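Local coordinates for protein iota-carrageenase (Alteromonas sp., PDB 1H80) that hydrolyses the beta-1,4 linkages of iota-carrageenan, a sulfated galactan of red algal cell walls, with inversion of anomeric configuration, at residues A[23-35]-A[59-71]. Numbering follows the deposited sequence.
With CA (calcium ion), chain D; NA (sodium ion), chain I.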
loop_
_atom_site.group_PDB
_atom_site.type_symbol
_atom_site.label_atom_id
_atom_site.label_comp_id
_atom_site.label_asym_id
_atom_site.label_seq_id
_atom_site.Cartn_x
_atom_site.Cartn_y
_atom_site.Cartn_z
ATOM N N ASP A 23 8.281 23.034 -20.015
ATOM C CA ASP A 23 6.866 22.703 -20.100
ATOM C C ASP A 23 6.801 21.484 -21.022
ATOM O O ASP A 23 7.367 21.493 -22.113
ATOM C CB ASP A 23 6.081 23.879 -20.688
ATOM C CG ASP A 23 4.594 23.598 -20.797
ATOM O OD1 ASP A 23 4.205 22.736 -21.614
ATOM O OD2 ASP A 23 3.811 24.242 -20.062
ATOM N N LEU A 24 6.129 20.432 -20.573
ATOM C CA LEU A 24 6.039 19.199 -21.345
ATOM C C LEU A 24 5.487 19.385 -22.750
ATOM O O LEU A 24 5.972 18.771 -23.704
ATOM C CB LEU A 24 5.177 18.177 -20.601
ATOM C CG LEU A 24 5.043 16.835 -21.323
ATOM C CD1 LEU A 24 6.407 16.170 -21.443
ATOM C CD2 LEU A 24 4.082 15.951 -20.554
ATOM N N VAL A 25 4.473 20.228 -22.876
ATOM C CA VAL A 25 3.856 20.462 -24.173
ATOM C C VAL A 25 4.632 21.441 -25.044
ATOM O O VAL A 25 4.986 21.132 -26.182
ATOM C CB VAL A 25 2.413 20.980 -24.007
ATOM C CG1 VAL A 25 1.835 21.364 -25.364
ATOM C CG2 VAL A 25 1.552 19.906 -23.357
ATOM N N ASP A 26 4.941 22.611 -24.510
ATOM C CA ASP A 26 5.589 23.696 -25.259
ATOM C C ASP A 26 7.036 23.313 -25.587
ATOM O O ASP A 26 7.519 23.678 -26.695
ATOM C CB ASP A 26 5.583 24.981 -24.430
ATOM N N ASP A 27 7.766 22.689 -24.695
ATOM C CA ASP A 27 9.166 22.381 -24.927
ATOM C C ASP A 27 9.458 20.988 -25.459
ATOM O O ASP A 27 10.488 20.778 -26.097
ATOM C CB ASP A 27 9.960 22.610 -23.638
ATOM C CG ASP A 27 9.962 24.067 -23.213
ATOM O OD1 ASP A 27 10.303 24.921 -24.057
ATOM O OD2 ASP A 27 9.631 24.364 -22.045
ATOM N N PHE A 28 8.564 20.035 -25.214
ATOM C CA PHE A 28 8.816 18.680 -25.680
ATOM C C PHE A 28 7.756 18.055 -26.577
ATOM O O PHE A 28 7.827 16.874 -26.909
ATOM C CB PHE A 28 9.139 17.802 -24.472
ATOM C CG PHE A 28 10.443 18.165 -23.829
ATOM C CD1 PHE A 28 11.641 17.682 -24.343
ATOM C CD2 PHE A 28 10.485 19.072 -22.771
ATOM C CE1 PHE A 28 12.862 18.096 -23.824
ATOM C CE2 PHE A 28 11.704 19.493 -22.245
ATOM C CZ PHE A 28 12.893 19.006 -22.771
ATOM N N GLY A 29 6.780 18.861 -26.970
ATOM C CA GLY A 29 5.755 18.396 -27.888
ATOM C C GLY A 29 4.741 17.351 -27.479
ATOM O O GLY A 29 4.181 16.679 -28.346
ATOM N N ALA A 30 4.490 17.189 -26.187
ATOM C CA ALA A 30 3.483 16.221 -25.774
ATOM C C ALA A 30 2.147 16.811 -26.212
ATOM O O ALA A 30 2.046 18.016 -26.454
ATOM C CB ALA A 30 3.507 16.036 -24.266
ATOM N N ASN A 31 1.123 15.974 -26.327
ATOM C CA ASN A 31 -0.193 16.452 -26.737
ATOM C C ASN A 31 -1.242 15.981 -25.739
ATOM O O ASN A 31 -1.540 14.789 -25.660
ATOM C CB ASN A 31 -0.542 15.924 -28.131
ATOM C CG ASN A 31 -1.762 16.605 -28.722
ATOM O OD1 ASN A 31 -2.734 16.880 -28.021
ATOM N ND2 ASN A 31 -1.720 16.871 -30.024
ATOM N N GLY A 32 -1.803 16.919 -24.983
ATOM C CA GLY A 32 -2.806 16.564 -23.997
ATOM C C GLY A 32 -4.225 16.713 -24.506
ATOM O O GLY A 32 -5.172 16.734 -23.722
ATOM N N ASN A 33 -4.375 16.811 -25.823
ATOM C CA ASN A 33 -5.690 16.972 -26.434
ATOM C C ASN A 33 -6.121 15.756 -27.247
ATOM O O ASN A 33 -7.231 15.721 -27.777
ATOM C CB ASN A 33 -5.701 18.213 -27.330
ATOM C CG ASN A 33 -5.680 19.505 -26.536
ATOM O OD1 ASN A 33 -5.321 20.561 -27.058
ATOM N ND2 ASN A 33 -6.080 19.431 -25.272
ATOM N N ASP A 34 -5.247 14.764 -27.350
ATOM C CA ASP A 34 -5.572 13.558 -28.102
ATOM C C ASP A 34 -5.544 12.326 -27.207
ATOM O O ASP A 34 -5.494 12.434 -25.981
ATOM C CB ASP A 34 -4.593 13.365 -29.264
ATOM C CG ASP A 34 -3.151 13.269 -28.804
ATOM O OD1 ASP A 34 -2.917 12.792 -27.672
ATOM O OD2 ASP A 34 -2.254 13.657 -29.581
ATOM N N THR A 35 -5.570 11.154 -27.826
ATOM C CA THR A 35 -5.547 9.906 -27.078
ATOM C C THR A 35 -4.266 9.133 -27.362
ATOM O O THR A 35 -4.170 7.948 -27.050
ATOM C CB THR A 35 -6.746 9.020 -27.448
ATOM O OG1 THR A 35 -6.756 8.804 -28.864
ATOM C CG2 THR A 35 -8.048 9.686 -27.029
ATOM N N LEU A 59 6.908 21.154 -15.989
ATOM C CA LEU A 59 5.501 21.389 -15.744
ATOM C C LEU A 59 4.694 20.561 -16.726
ATOM O O LEU A 59 4.966 20.589 -17.922
ATOM C CB LEU A 59 5.141 22.865 -15.948
ATOM C CG LEU A 59 3.663 23.202 -15.712
ATOM C CD1 LEU A 59 3.315 23.011 -14.237
ATOM C CD2 LEU A 59 3.389 24.633 -16.127
ATOM N N ILE A 60 3.739 19.796 -16.210
ATOM C CA ILE A 60 2.843 19.021 -17.057
ATOM C C ILE A 60 1.574 19.861 -16.989
ATOM O O ILE A 60 0.869 19.864 -15.979
ATOM C CB ILE A 60 2.582 17.615 -16.498
ATOM C CG1 ILE A 60 3.882 16.811 -16.517
ATOM C CG2 ILE A 60 1.516 16.912 -17.331
ATOM C CD1 ILE A 60 3.721 15.366 -16.075
ATOM N N PRO A 61 1.279 20.608 -18.062
ATOM C CA PRO A 61 0.107 21.476 -18.139
ATOM C C PRO A 61 -1.212 20.753 -18.312
ATOM O O PRO A 61 -1.250 19.597 -18.727
ATOM C CB PRO A 61 0.435 22.376 -19.323
ATOM C CG PRO A 61 1.115 21.430 -20.246
ATOM C CD PRO A 61 2.032 20.632 -19.330
ATOM N N ASN A 62 -2.295 21.451 -17.998
ATOM C CA ASN A 62 -3.621 20.870 -18.107
ATOM C C ASN A 62 -3.853 20.165 -19.432
ATOM O O ASN A 62 -3.519 20.678 -20.500
ATOM C CB ASN A 62 -4.685 21.940 -17.878
ATOM C CG ASN A 62 -4.757 22.366 -16.433
ATOM O OD1 ASN A 62 -4.569 21.546 -15.535
ATOM N ND2 ASN A 62 -5.039 23.640 -16.194
ATOM N N GLY A 63 -4.425 18.973 -19.334
ATOM C CA GLY A 63 -4.707 18.164 -20.500
ATOM C C GLY A 63 -4.733 16.712 -20.082
ATOM O O GLY A 63 -4.572 16.396 -18.899
ATOM N N THR A 64 -4.945 15.826 -21.046
ATOM C CA THR A 64 -4.985 14.401 -20.774
ATOM C C THR A 64 -3.783 13.765 -21.444
ATOM O O THR A 64 -3.572 13.914 -22.648
ATOM C CB THR A 64 -6.279 13.770 -21.312
ATOM O OG1 THR A 64 -7.400 14.331 -20.616
ATOM C CG2 THR A 64 -6.263 12.262 -21.106
ATOM N N TYR A 65 -2.992 13.051 -20.655
ATOM C CA TYR A 65 -1.787 12.419 -21.161
ATOM C C TYR A 65 -1.778 10.928 -20.947
ATOM O O TYR A 65 -2.345 10.419 -19.981
ATOM C CB TYR A 65 -0.568 13.011 -20.463
ATOM C CG TYR A 65 -0.504 14.503 -20.584
ATOM C CD1 TYR A 65 0.076 15.100 -21.702
ATOM C CD2 TYR A 65 -1.068 15.322 -19.610
ATOM C CE1 TYR A 65 0.089 16.479 -21.845
ATOM C CE2 TYR A 65 -1.060 16.701 -19.744
ATOM C CZ TYR A 65 -0.481 17.271 -20.865
ATOM O OH TYR A 65 -0.481 18.634 -21.015
ATOM N N HIS A 66 -1.116 10.236 -21.862
ATOM C CA HIS A 66 -0.977 8.796 -21.779
ATOM C C HIS A 66 0.501 8.482 -21.590
ATOM O O HIS A 66 1.331 8.806 -22.443
ATOM C CB HIS A 66 -1.512 8.135 -23.050
ATOM C CG HIS A 66 -3.002 8.196 -23.172
ATOM N ND1 HIS A 66 -3.676 9.347 -23.518
ATOM C CD2 HIS A 66 -3.951 7.260 -22.941
ATOM C CE1 HIS A 66 -4.977 9.116 -23.496
ATOM N NE2 HIS A 66 -5.171 7.857 -23.149
ATOM N N PHE A 67 0.824 7.877 -20.450
ATOM C CA PHE A 67 2.200 7.518 -20.134
ATOM C C PHE A 67 2.281 6.064 -19.704
ATOM O O PHE A 67 1.300 5.492 -19.232
ATOM C CB PHE A 67 2.741 8.331 -18.947
ATOM C CG PHE A 67 2.689 9.817 -19.125
ATOM C CD1 PHE A 67 3.244 10.428 -20.244
ATOM C CD2 PHE A 67 2.137 10.619 -18.127
ATOM C CE1 PHE A 67 3.253 11.815 -20.362
ATOM C CE2 PHE A 67 2.143 12.006 -18.237
ATOM C CZ PHE A 67 2.702 12.604 -19.354
ATOM N N LEU A 68 3.468 5.487 -19.850
ATOM C CA LEU A 68 3.721 4.127 -19.402
ATOM C C LEU A 68 5.215 3.845 -19.428
ATOM O O LEU A 68 5.912 4.217 -20.374
ATOM C CB LEU A 68 2.988 3.095 -20.266
ATOM C CG LEU A 68 2.781 1.765 -19.529
ATOM C CD1 LEU A 68 1.740 1.951 -18.430
ATOM C CD2 LEU A 68 2.320 0.686 -20.503
ATOM N N GLY A 69 5.703 3.214 -18.366
ATOM C CA GLY A 69 7.107 2.853 -18.281
ATOM C C GLY A 69 8.093 4.001 -18.297
ATOM O O GLY A 69 9.189 3.875 -18.843
ATOM N N ILE A 70 7.709 5.122 -17.700
ATOM C CA ILE A 70 8.580 6.289 -17.656
ATOM C C ILE A 70 9.696 6.058 -16.646
ATOM O O ILE A 70 9.452 5.590 -15.534
ATOM C CB ILE A 70 7.791 7.546 -17.244
ATOM C CG1 ILE A 70 6.593 7.741 -18.177
ATOM C CG2 ILE A 70 8.704 8.764 -17.263
ATOM C CD1 ILE A 70 6.967 7.943 -19.627
ATOM N N GLN A 71 10.924 6.384 -17.037
ATOM C CA GLN A 71 12.073 6.213 -16.159
ATOM C C GLN A 71 12.468 7.562 -15.581
ATOM O O GLN A 71 12.990 8.417 -16.286
ATOM C CB GLN A 71 13.255 5.625 -16.933
ATOM C CG GLN A 71 12.944 4.311 -17.630
ATOM C CD GLN A 71 12.554 3.213 -16.665
ATOM O OE1 GLN A 71 13.353 2.800 -15.823
ATOM N NE2 GLN A 71 11.321 2.733 -16.778
HETATM CA CA CA D . -1.190 12.512 -26.098
HETATM NA NA NA I . 9.609 26.735 -22.384
HETATM O O HOH W 1 -3.200 12.198 -24.733
HETATM O O HOH W 2 -0.107 12.603 -28.154
HETATM O O HOH W 3 11.411 27.255 -23.953
HETATM O O HOH W 4 7.972 27.123 -24.654
HETATM O O HOH W 5 11.416 26.528 -20.988
HETATM O O HOH W 6 8.882 26.389 -19.622
#
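Tyr65 and Gly32 meet near one end of a parallel beta-helix, an instance of how successive coils stack: strand 20-23 pairs in parallel with 56-60, and the following chain is laid against the next turn. Residues 23-35 lie across the turn and strands of 59-71, joined at one side by the bridge of Asp23 with Leu59, where Leu24 N donates to Leu59 O (2.9 Å), and at the other by Thr64 N to Gly32 O (2.8 Å).

Tyr65 lies between these two hydrogen bonds. With CG anti to its carbonyl carbon (chi1 -55°), the ring runs from CB so that CD1, then CE1 (3.6 Å), then CZ pass under Gly32 CA, set over one face. CE1 also touches Leu24 CD2 and Ala30 CB; OH meets Val25 CG2 at the ring edge (3.4 Å). OH donates to Pro61 O (2.6 Å) from above the carbonyl plane, which fixes the tip against its own turn. A leucine here would probably leave Pro61 O without this donor and take away the flat surface under Gly32.

Leu24 CD2 reaches on to the edge of Phe67, 3.8 Å from CZ. Calcium lies beside Gly32, bound by Asn31 O and Asp34 OD1, with Ser36 and Asp38 completing the protein ligands. Calcium-bound water 1 donates to Thr64 O at 2.7 Å and lies in the ring plane of His66, at ND1.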